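Side-chain contacts in glycosylation Associate Protein 1 (Streptococcus agalactiae serotype V, PDB 6OYC), which probably serves, in complex with its Gap2 and Gap3 partners, the glycosylation and accessory Sec export of a surface glycoprotein, with a glycosyltransferase-like GT-B architecture: residues Met179-Arg184 against His188-Asn193; Ser75-Ile80 against Ser206-Leu211; Thr14-Asn19 against Gln168-Pro173. One frame throughout, in Å; residues are numbered along the deposited sequence.

Contact 1 (Met179-Arg184 against His188-Asn193); sequences MREYLR and HHVEIN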
# COMPACT_ATOMS: atom_id res chain seq x y z
N MET A 179 17.48 -22.86 3.02
CA MET A 179 18.64 -22.04 2.69
C MET A 179 18.89 -21.05 3.81
O MET A 179 17.99 -20.71 4.58
CB MET A 179 18.46 -21.31 1.36
CG MET A 179 17.34 -20.30 1.40
SD MET A 179 17.07 -19.40 -0.11
CE MET A 179 15.63 -18.44 0.34
N ARG A 180 20.14 -20.60 3.89
CA ARG A 180 20.55 -19.55 4.81
C ARG A 180 21.08 -18.36 4.01
O ARG A 180 21.91 -18.54 3.11
CB ARG A 180 21.61 -20.06 5.78
CG ARG A 180 22.36 -18.95 6.50
CD ARG A 180 23.30 -19.52 7.56
NE ARG A 180 22.61 -20.49 8.40
CZ ARG A 180 23.17 -21.08 9.45
NH1 ARG A 180 24.41 -20.77 9.80
NH2 ARG A 180 22.47 -21.95 10.17
N GLU A 181 20.59 -17.17 4.33
CA GLU A 181 20.98 -15.92 3.69
C GLU A 181 21.71 -15.07 4.72
O GLU A 181 21.12 -14.70 5.74
CB GLU A 181 19.76 -15.15 3.15
CG GLU A 181 20.11 -13.78 2.54
CD GLU A 181 18.88 -12.88 2.29
OE1 GLU A 181 17.76 -13.14 2.79
OE2 GLU A 181 19.05 -11.88 1.57
N TYR A 182 22.98 -14.77 4.46
CA TYR A 182 23.77 -13.95 5.37
C TYR A 182 23.42 -12.48 5.21
O TYR A 182 23.01 -12.02 4.14
CB TYR A 182 25.27 -14.21 5.15
CG TYR A 182 25.72 -15.52 5.78
CD1 TYR A 182 25.49 -16.74 5.15
CD2 TYR A 182 26.32 -15.54 7.04
CE1 TYR A 182 25.88 -17.95 5.73
CE2 TYR A 182 26.71 -16.74 7.64
CZ TYR A 182 26.48 -17.94 6.97
OH TYR A 182 26.86 -19.13 7.56
N LEU A 183 23.61 -11.71 6.31
CA LEU A 183 23.09 -10.35 6.44
C LEU A 183 24.14 -9.37 6.97
O LEU A 183 23.78 -8.32 7.49
CB LEU A 183 21.87 -10.33 7.37
CG LEU A 183 20.67 -11.20 6.99
CD1 LEU A 183 19.60 -11.16 8.08
CD2 LEU A 183 20.09 -10.80 5.61
N ARG A 184 25.42 -9.70 6.86
CA ARG A 184 26.45 -8.81 7.39
C ARG A 184 26.98 -7.89 6.30
O ARG A 184 26.78 -8.12 5.11
CB ARG A 184 27.60 -9.63 7.97
CG ARG A 184 27.19 -10.36 9.23
CD ARG A 184 27.90 -11.69 9.32
NE ARG A 184 27.75 -12.30 10.64
CZ ARG A 184 27.93 -13.60 10.86
NH1 ARG A 184 28.26 -14.40 9.85
NH2 ARG A 184 27.77 -14.10 12.08
N HIS A 188 26.34 -11.02 1.97
CA HIS A 188 24.92 -11.31 1.80
C HIS A 188 24.72 -12.60 1.03
O HIS A 188 23.67 -12.77 0.39
CB HIS A 188 24.20 -10.15 1.11
CG HIS A 188 24.30 -8.86 1.85
ND1 HIS A 188 24.64 -7.67 1.23
CD2 HIS A 188 24.10 -8.55 3.15
CE1 HIS A 188 24.66 -6.70 2.12
NE2 HIS A 188 24.34 -7.21 3.29
N HIS A 189 25.69 -13.51 1.05
CA HIS A 189 25.61 -14.68 0.19
C HIS A 189 24.63 -15.70 0.77
O HIS A 189 24.29 -15.67 1.96
CB HIS A 189 27.00 -15.31 -0.01
CG HIS A 189 27.40 -16.26 1.07
ND1 HIS A 189 28.09 -15.86 2.19
CD2 HIS A 189 27.22 -17.60 1.19
CE1 HIS A 189 28.31 -16.91 2.97
NE2 HIS A 189 27.79 -17.97 2.39
N VAL A 190 24.20 -16.63 -0.08
CA VAL A 190 23.14 -17.58 0.23
C VAL A 190 23.70 -19.00 0.13
O VAL A 190 24.34 -19.34 -0.87
CB VAL A 190 21.94 -17.38 -0.73
CG1 VAL A 190 20.80 -18.38 -0.44
CG2 VAL A 190 21.42 -15.96 -0.66
N GLU A 191 23.45 -19.82 1.16
CA GLU A 191 23.85 -21.22 1.18
C GLU A 191 22.62 -22.10 1.12
O GLU A 191 21.76 -22.05 2.00
CB GLU A 191 24.66 -21.56 2.44
CG GLU A 191 26.05 -20.91 2.52
CD GLU A 191 26.68 -20.98 3.92
OE1 GLU A 191 26.14 -21.70 4.79
OE2 GLU A 191 27.73 -20.30 4.16
N ILE A 192 22.55 -22.94 0.09
CA ILE A 192 21.50 -23.93 -0.07
C ILE A 192 21.80 -25.15 0.80
O ILE A 192 22.94 -25.61 0.86
CB ILE A 192 21.38 -24.32 -1.55
CG1 ILE A 192 21.16 -23.06 -2.42
CG2 ILE A 192 20.36 -25.41 -1.74
CD1 ILE A 192 19.85 -22.33 -2.13
N ASN A 193 20.78 -25.69 1.46
CA ASN A 193 20.86 -27.00 2.09
C ASN A 193 21.35 -28.05 1.09
O ASN A 193 20.65 -28.33 0.11
CB ASN A 193 19.49 -27.42 2.63
CG ASN A 193 19.54 -28.73 3.42
OD1 ASN A 193 20.45 -29.55 3.23
ND2 ASN A 193 18.57 -28.93 4.32
O HOH W 1 21.25 -11.70 -0.36

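Contact 2 (Ser75-Ile80 against Ser206-Leu211); sequences SVFDDI and SDIEEL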
# COMPACT_ATOMS: atom_id res chain seq x y z
N SER A 75 4.79 -17.74 -6.18
CA SER A 75 5.73 -17.09 -5.28
C SER A 75 7.07 -17.80 -5.37
O SER A 75 7.17 -18.98 -5.02
CB SER A 75 5.22 -17.08 -3.83
OG SER A 75 6.29 -16.88 -2.94
N VAL A 76 8.08 -17.08 -5.83
CA VAL A 76 9.43 -17.64 -5.91
C VAL A 76 9.82 -18.28 -4.57
O VAL A 76 10.32 -19.41 -4.52
CB VAL A 76 10.42 -16.54 -6.33
CG1 VAL A 76 11.83 -16.94 -6.01
CG2 VAL A 76 10.27 -16.20 -7.80
N PHE A 77 9.58 -17.57 -3.47
CA PHE A 77 10.04 -18.08 -2.18
C PHE A 77 9.22 -19.27 -1.71
O PHE A 77 9.76 -20.18 -1.08
CB PHE A 77 10.04 -16.97 -1.12
CG PHE A 77 11.29 -16.14 -1.14
CD1 PHE A 77 11.49 -15.19 -2.15
CD2 PHE A 77 12.29 -16.34 -0.20
CE1 PHE A 77 12.63 -14.43 -2.19
CE2 PHE A 77 13.44 -15.58 -0.23
CZ PHE A 77 13.62 -14.62 -1.23
N ASP A 78 7.91 -19.28 -1.99
CA ASP A 78 7.09 -20.47 -1.76
C ASP A 78 7.69 -21.69 -2.46
O ASP A 78 7.79 -22.78 -1.88
CB ASP A 78 5.66 -20.23 -2.24
CG ASP A 78 4.79 -19.48 -1.21
OD1 ASP A 78 5.31 -18.80 -0.31
OD2 ASP A 78 3.56 -19.59 -1.33
N ASP A 79 8.09 -21.52 -3.72
CA ASP A 79 8.74 -22.58 -4.49
C ASP A 79 10.04 -23.03 -3.82
O ASP A 79 10.23 -24.21 -3.52
CB ASP A 79 9.00 -22.03 -5.89
CG ASP A 79 9.54 -23.08 -6.86
OD1 ASP A 79 9.93 -24.18 -6.45
OD2 ASP A 79 9.56 -22.76 -8.07
N ILE A 80 10.95 -22.08 -3.58
CA ILE A 80 12.19 -22.39 -2.87
C ILE A 80 11.91 -23.17 -1.60
O ILE A 80 12.49 -24.23 -1.36
CB ILE A 80 12.95 -21.09 -2.57
CG1 ILE A 80 13.33 -20.40 -3.87
CG2 ILE A 80 14.16 -21.36 -1.67
CD1 ILE A 80 14.00 -19.07 -3.65
N SER A 206 25.94 -15.67 -4.78
CA SER A 206 26.60 -14.47 -4.29
C SER A 206 25.64 -13.55 -3.53
O SER A 206 26.06 -12.84 -2.62
CB SER A 206 27.27 -13.72 -5.44
OG SER A 206 26.32 -13.41 -6.43
N ASP A 207 24.35 -13.56 -3.89
CA ASP A 207 23.34 -12.84 -3.12
C ASP A 207 21.97 -13.44 -3.45
O ASP A 207 21.85 -14.31 -4.31
CB ASP A 207 23.37 -11.33 -3.40
CG ASP A 207 23.27 -11.00 -4.88
OD1 ASP A 207 22.55 -11.71 -5.64
OD2 ASP A 207 23.89 -10.01 -5.29
N ILE A 208 20.95 -12.96 -2.74
CA ILE A 208 19.62 -13.55 -2.88
C ILE A 208 19.05 -13.28 -4.28
O ILE A 208 18.31 -14.10 -4.82
CB ILE A 208 18.69 -13.03 -1.76
CG1 ILE A 208 17.45 -13.91 -1.58
CG2 ILE A 208 18.23 -11.61 -2.02
CD1 ILE A 208 17.72 -15.37 -1.61
N GLU A 209 19.43 -12.17 -4.91
CA GLU A 209 18.88 -11.88 -6.23
C GLU A 209 19.32 -12.91 -7.27
O GLU A 209 18.55 -13.25 -8.18
CB GLU A 209 19.29 -10.49 -6.68
CG GLU A 209 18.74 -10.14 -8.03
CD GLU A 209 19.29 -8.85 -8.55
OE1 GLU A 209 19.73 -8.02 -7.72
OE2 GLU A 209 19.30 -8.67 -9.78
N GLU A 210 20.56 -13.40 -7.17
CA GLU A 210 21.04 -14.38 -8.13
C GLU A 210 20.14 -15.61 -8.14
O GLU A 210 19.77 -16.11 -9.22
CB GLU A 210 22.49 -14.75 -7.79
CG GLU A 210 23.21 -15.57 -8.84
CD GLU A 210 24.60 -16.07 -8.39
OE1 GLU A 210 25.01 -15.88 -7.22
OE2 GLU A 210 25.28 -16.70 -9.22
N LEU A 211 19.75 -16.08 -6.97
CA LEU A 211 18.82 -17.20 -6.90
C LEU A 211 17.44 -16.81 -7.43
O LEU A 211 16.78 -17.61 -8.09
CB LEU A 211 18.73 -17.71 -5.46
CG LEU A 211 17.72 -18.84 -5.21
CD1 LEU A 211 18.02 -20.03 -6.11
CD2 LEU A 211 17.70 -19.24 -3.72

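Contact 3 (Thr14-Asn19 against Gln168-Pro173); sequences TWYDNN and QDYLAP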
# COMPACT_ATOMS: atom_id res chain seq x y z
N THR A 14 15.58 -5.28 -0.60
CA THR A 14 14.65 -5.36 -1.72
C THR A 14 13.81 -6.63 -1.70
O THR A 14 12.58 -6.57 -1.83
CB THR A 14 15.41 -5.29 -3.05
OG1 THR A 14 16.08 -4.03 -3.14
CG2 THR A 14 14.47 -5.42 -4.26
N TRP A 15 14.45 -7.78 -1.56
CA TRP A 15 13.78 -9.06 -1.81
C TRP A 15 13.10 -9.61 -0.57
O TRP A 15 12.65 -10.76 -0.59
CB TRP A 15 14.79 -10.06 -2.40
CG TRP A 15 15.57 -9.42 -3.54
CD1 TRP A 15 16.86 -8.97 -3.51
CD2 TRP A 15 15.07 -9.11 -4.85
NE1 TRP A 15 17.21 -8.41 -4.72
CE2 TRP A 15 16.13 -8.48 -5.56
CE3 TRP A 15 13.85 -9.31 -5.50
CZ2 TRP A 15 15.99 -8.04 -6.88
CZ3 TRP A 15 13.71 -8.88 -6.82
CH2 TRP A 15 14.78 -8.25 -7.49
N TYR A 16 13.00 -8.81 0.49
CA TYR A 16 12.49 -9.25 1.78
C TYR A 16 11.00 -8.90 1.93
O TYR A 16 10.37 -8.37 1.01
CB TYR A 16 13.33 -8.62 2.91
CG TYR A 16 13.14 -9.25 4.28
CD1 TYR A 16 13.39 -10.61 4.48
CD2 TYR A 16 12.69 -8.50 5.36
CE1 TYR A 16 13.20 -11.21 5.72
CE2 TYR A 16 12.52 -9.09 6.61
CZ TYR A 16 12.78 -10.44 6.77
OH TYR A 16 12.61 -11.04 7.98
N ASP A 17 10.45 -9.24 3.10
CA ASP A 17 9.04 -8.99 3.42
C ASP A 17 8.76 -7.49 3.45
O ASP A 17 9.52 -6.71 4.03
CB ASP A 17 8.75 -9.63 4.80
CG ASP A 17 7.24 -9.62 5.20
OD1 ASP A 17 6.35 -9.27 4.39
OD2 ASP A 17 6.98 -10.01 6.37
N ASN A 18 7.66 -7.07 2.82
CA ASN A 18 7.25 -5.67 2.89
C ASN A 18 6.30 -5.39 4.05
O ASN A 18 5.86 -4.25 4.21
CB ASN A 18 6.58 -5.22 1.57
CG ASN A 18 5.19 -5.83 1.37
OD1 ASN A 18 4.83 -6.83 1.99
ND2 ASN A 18 4.38 -5.21 0.50
N ASN A 19 5.97 -6.39 4.86
CA ASN A 19 4.98 -6.18 5.90
C ASN A 19 5.48 -5.14 6.90
O ASN A 19 6.68 -4.88 7.03
CB ASN A 19 4.63 -7.49 6.60
CG ASN A 19 3.24 -7.45 7.26
OD1 ASN A 19 2.46 -6.54 7.01
ND2 ASN A 19 2.93 -8.45 8.09
N GLN A 168 19.72 -15.31 8.02
CA GLN A 168 18.33 -15.71 8.05
C GLN A 168 18.19 -17.13 7.50
O GLN A 168 18.62 -17.40 6.37
CB GLN A 168 17.46 -14.74 7.22
CG GLN A 168 15.98 -14.91 7.49
CD GLN A 168 15.25 -13.56 7.58
OE1 GLN A 168 15.77 -12.52 7.16
NE2 GLN A 168 14.04 -13.58 8.14
N ASP A 169 17.60 -18.02 8.29
CA ASP A 169 17.32 -19.38 7.86
C ASP A 169 15.88 -19.48 7.36
O ASP A 169 14.95 -19.20 8.12
CB ASP A 169 17.57 -20.37 9.00
CG ASP A 169 19.04 -20.52 9.32
OD1 ASP A 169 19.84 -19.89 8.59
OD2 ASP A 169 19.39 -21.26 10.27
N TYR A 170 15.70 -19.87 6.10
CA TYR A 170 14.36 -20.03 5.54
C TYR A 170 13.98 -21.50 5.60
O TYR A 170 14.76 -22.36 5.20
CB TYR A 170 14.28 -19.55 4.10
CG TYR A 170 14.56 -18.09 3.85
CD1 TYR A 170 15.87 -17.59 3.89
CD2 TYR A 170 13.53 -17.21 3.50
CE1 TYR A 170 16.14 -16.25 3.63
CE2 TYR A 170 13.78 -15.85 3.23
CZ TYR A 170 15.09 -15.38 3.29
OH TYR A 170 15.37 -14.07 3.01
N LEU A 171 12.77 -21.77 6.08
CA LEU A 171 12.36 -23.11 6.45
C LEU A 171 11.22 -23.59 5.56
O LEU A 171 10.48 -22.80 4.98
CB LEU A 171 11.92 -23.17 7.92
CG LEU A 171 12.88 -22.60 8.98
CD1 LEU A 171 12.38 -22.78 10.42
CD2 LEU A 171 14.27 -23.21 8.85
N ALA A 172 11.12 -24.93 5.44
CA ALA A 172 9.92 -25.60 4.96
C ALA A 172 8.96 -25.81 6.13
O ALA A 172 9.36 -25.69 7.30
CB ALA A 172 10.29 -26.93 4.31
N PRO A 173 7.68 -26.10 5.85
CA PRO A 173 6.72 -26.29 6.97
C PRO A 173 7.08 -27.44 7.90
O PRO A 173 6.60 -27.47 9.04
CB PRO A 173 5.38 -26.55 6.25
CG PRO A 173 5.55 -25.86 4.90
CD PRO A 173 7.01 -26.04 4.54
O HOH W 2 14.71 -12.00 1.25

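Contact 1 (Met179-Arg184 against His188-Asn193)
Arg180 and Glu191 face each other across two antiparallel strands, 179-182 and 190-192, the arms of a beta hairpin whose segment axes approach to 4.6 Å. They form the hydrogen-bonded pair: Arg180 N donates to Glu191 O, and Glu191 N to Arg180 O at 2.8 Å. Toward the turn, Tyr182 N meets His189 O at 3.0 Å in an almost straight bond (177°). CA-H...O contacts add to these, among them His188 CA against Tyr182 O.

Aromatic and polar groups share the face bearing Arg180 and Glu191. The rings of Tyr182 and His189 run side by side, planes 14° apart but slid so far that they barely overlap; Tyr182 CD1 sits over the rim of one imidazole face, 3.6 Å from His189 CE1. His189 CG lies between its backbone N and carbonyl carbon (chi1 85°), which brings the ring back alongside the tyrosine. His189 NE2 then donates in its own ring plane to Glu191 OE2 at 2.9 Å, on the anti side of the carboxylate, while Asp187 takes His189 ND1. Arg180 is turned to Asp169 in a salt bridge.

Apolar chains make up most of the other face. The extended Met179 sets SD 3.9 Å from Val190 CG1, and its CB rests on Ile192 CD1, both residues also touching Leu211 of helix 208-223. Glu181 points to this face too: OE1 is held by Tyr170 and Arg13, and OE2 by a water that also donates to His188 O.

Histidine suits its place because both ring nitrogens find carboxylate partners, and this probably stabilises a protonated imidazolium. The hairpin thus has a polar, aromatic face, and an apolar one against helix 208-223 in which one buried carboxylate is compensated by Arg13, Tyr170 and a water.

Contact 2 (Ser75-Ile80 against Ser206-Leu211)
Ile80 and Leu211 mark the nearest approach of two helical segments, 76-80 and the start of helix 208-223, whose backbones stay well apart, with 9.3 Å between the CA atoms of that pair. Between the two segments the contact is made by apolar side chains.

Ile80 and Leu211 reach for each other tip to tip. Ile80 CD1 ends 3.7 Å from Leu211 CD2, with Leu211 CG just behind. The isoleucine chain is stretched out beyond CG1 (chi2 177°), giving its terminal methyl the length to cross. Branched aliphatic residues suit this place, since their methyls pack in a buried position without bringing polar atoms that need partners. Beside them Phe77 comes from the opposite direction to Ile208 and offers its rim: CZ, at the far end of the ring, lies 3.9 Å from Ile208 CG1, which sits near the ring plane. The phenylalanine ring also meets those of Tyr55 and Tyr170, at planes about 50° and 40° from its own.

Both helices have well-made beginnings. Ser75 is an N-cap, its OG accepting from Asp78 N at 3.0 Å. Asp207 does the same for the other helix, with OD1 3.0 Å from Glu210 N and met nearly along its C-O axis; short side chains with acceptors are apt for such posts. The extended Glu210 chain reaches Ser206: Glu210 OE1 accepts from Ser206 N at 2.6 Å and also from the serine hydroxyl. Glu210 OE2 pairs with Lys202.

Met179 of strand 177-182 touches Phe77, Ile80 and Leu211, adding to the apolar cluster. This helix-helix packing joins the short helix after the edge strand 73-75 of a parallel, Rossmann-like sheet to helix 208-223, which follows the large antiparallel sheet; the Rossmann-like part is consistent with the protein's place in the GT-B clan.

Contact 3 (Thr14-Asn19 against Gln168-Pro173)
Tyr16 reaches from a loop to Gln168 on strand 164-171, and its ring can be followed outward. CB leaves the chain with CG anti to the backbone N (chi1 -165°), which swings the end of the ring close to Gln168. CD1 looks to Tyr170 OH, 4.2 Å away and near the ring plane. CE1 is met by the amide of Gln168, with OE1 at 3.2 Å, in an oblique approach. CZ has the amide nitrogen and oxygen nearest, the two side chains crossing at about a right angle with ring and amide planes 50° apart. The tip, OH, accepts from Gln168 NE2 at 2.9 Å, the bond being nearly straight (167°) and in the amide plane.

Gln168 suits its place because a buried amide can serve several partners. NE2 also meets Ser156 and OE1 takes a bond from Arg13, which also makes a cation-pi contact with the Tyr16 ring; together they hold the amide's rotation. Tyr170, too, has its hydroxyl occupied, by Glu181 and by a water that donates to it at 2.8 Å and reaches Trp15 O only weakly. A tyrosine serves well at both positions, packing with its ring and bonding with its tip.

The loop, between strand 2-5 and helix 33-43, is steadied by an Asx turn at Asp17. It lies against the sheet: Tyr16 touches Leu158 and Leu147 of strands 154-161 and 141-148, while Trp15 packs on helix 208-223.

Overall arrangement
The three contacts lie close together, their centres 10 to 11 Å apart, where the antiparallel sheet meets the domain of the seven-stranded parallel sheet. Contacts 1 and 3 use adjacent strands of one sheet, 177-182 and 164-171, and are tied by a probable hydrogen bond of 2.6 Å between Glu181 OE1 and Tyr170 OH. Contact 2 lies against both: Met179 CE is 3.6 Å from Phe77 CE2, and Ile208 CG2 is 3.3 Å from Trp15 CD1. Along the chain, contact 3 closes before contact 1 opens, whereas contacts 2 and 3 cross. Loop 14-19, helix 76-80 and helix 208-223 all converge on the antiparallel sheet, consistent with a junction between the two sheets.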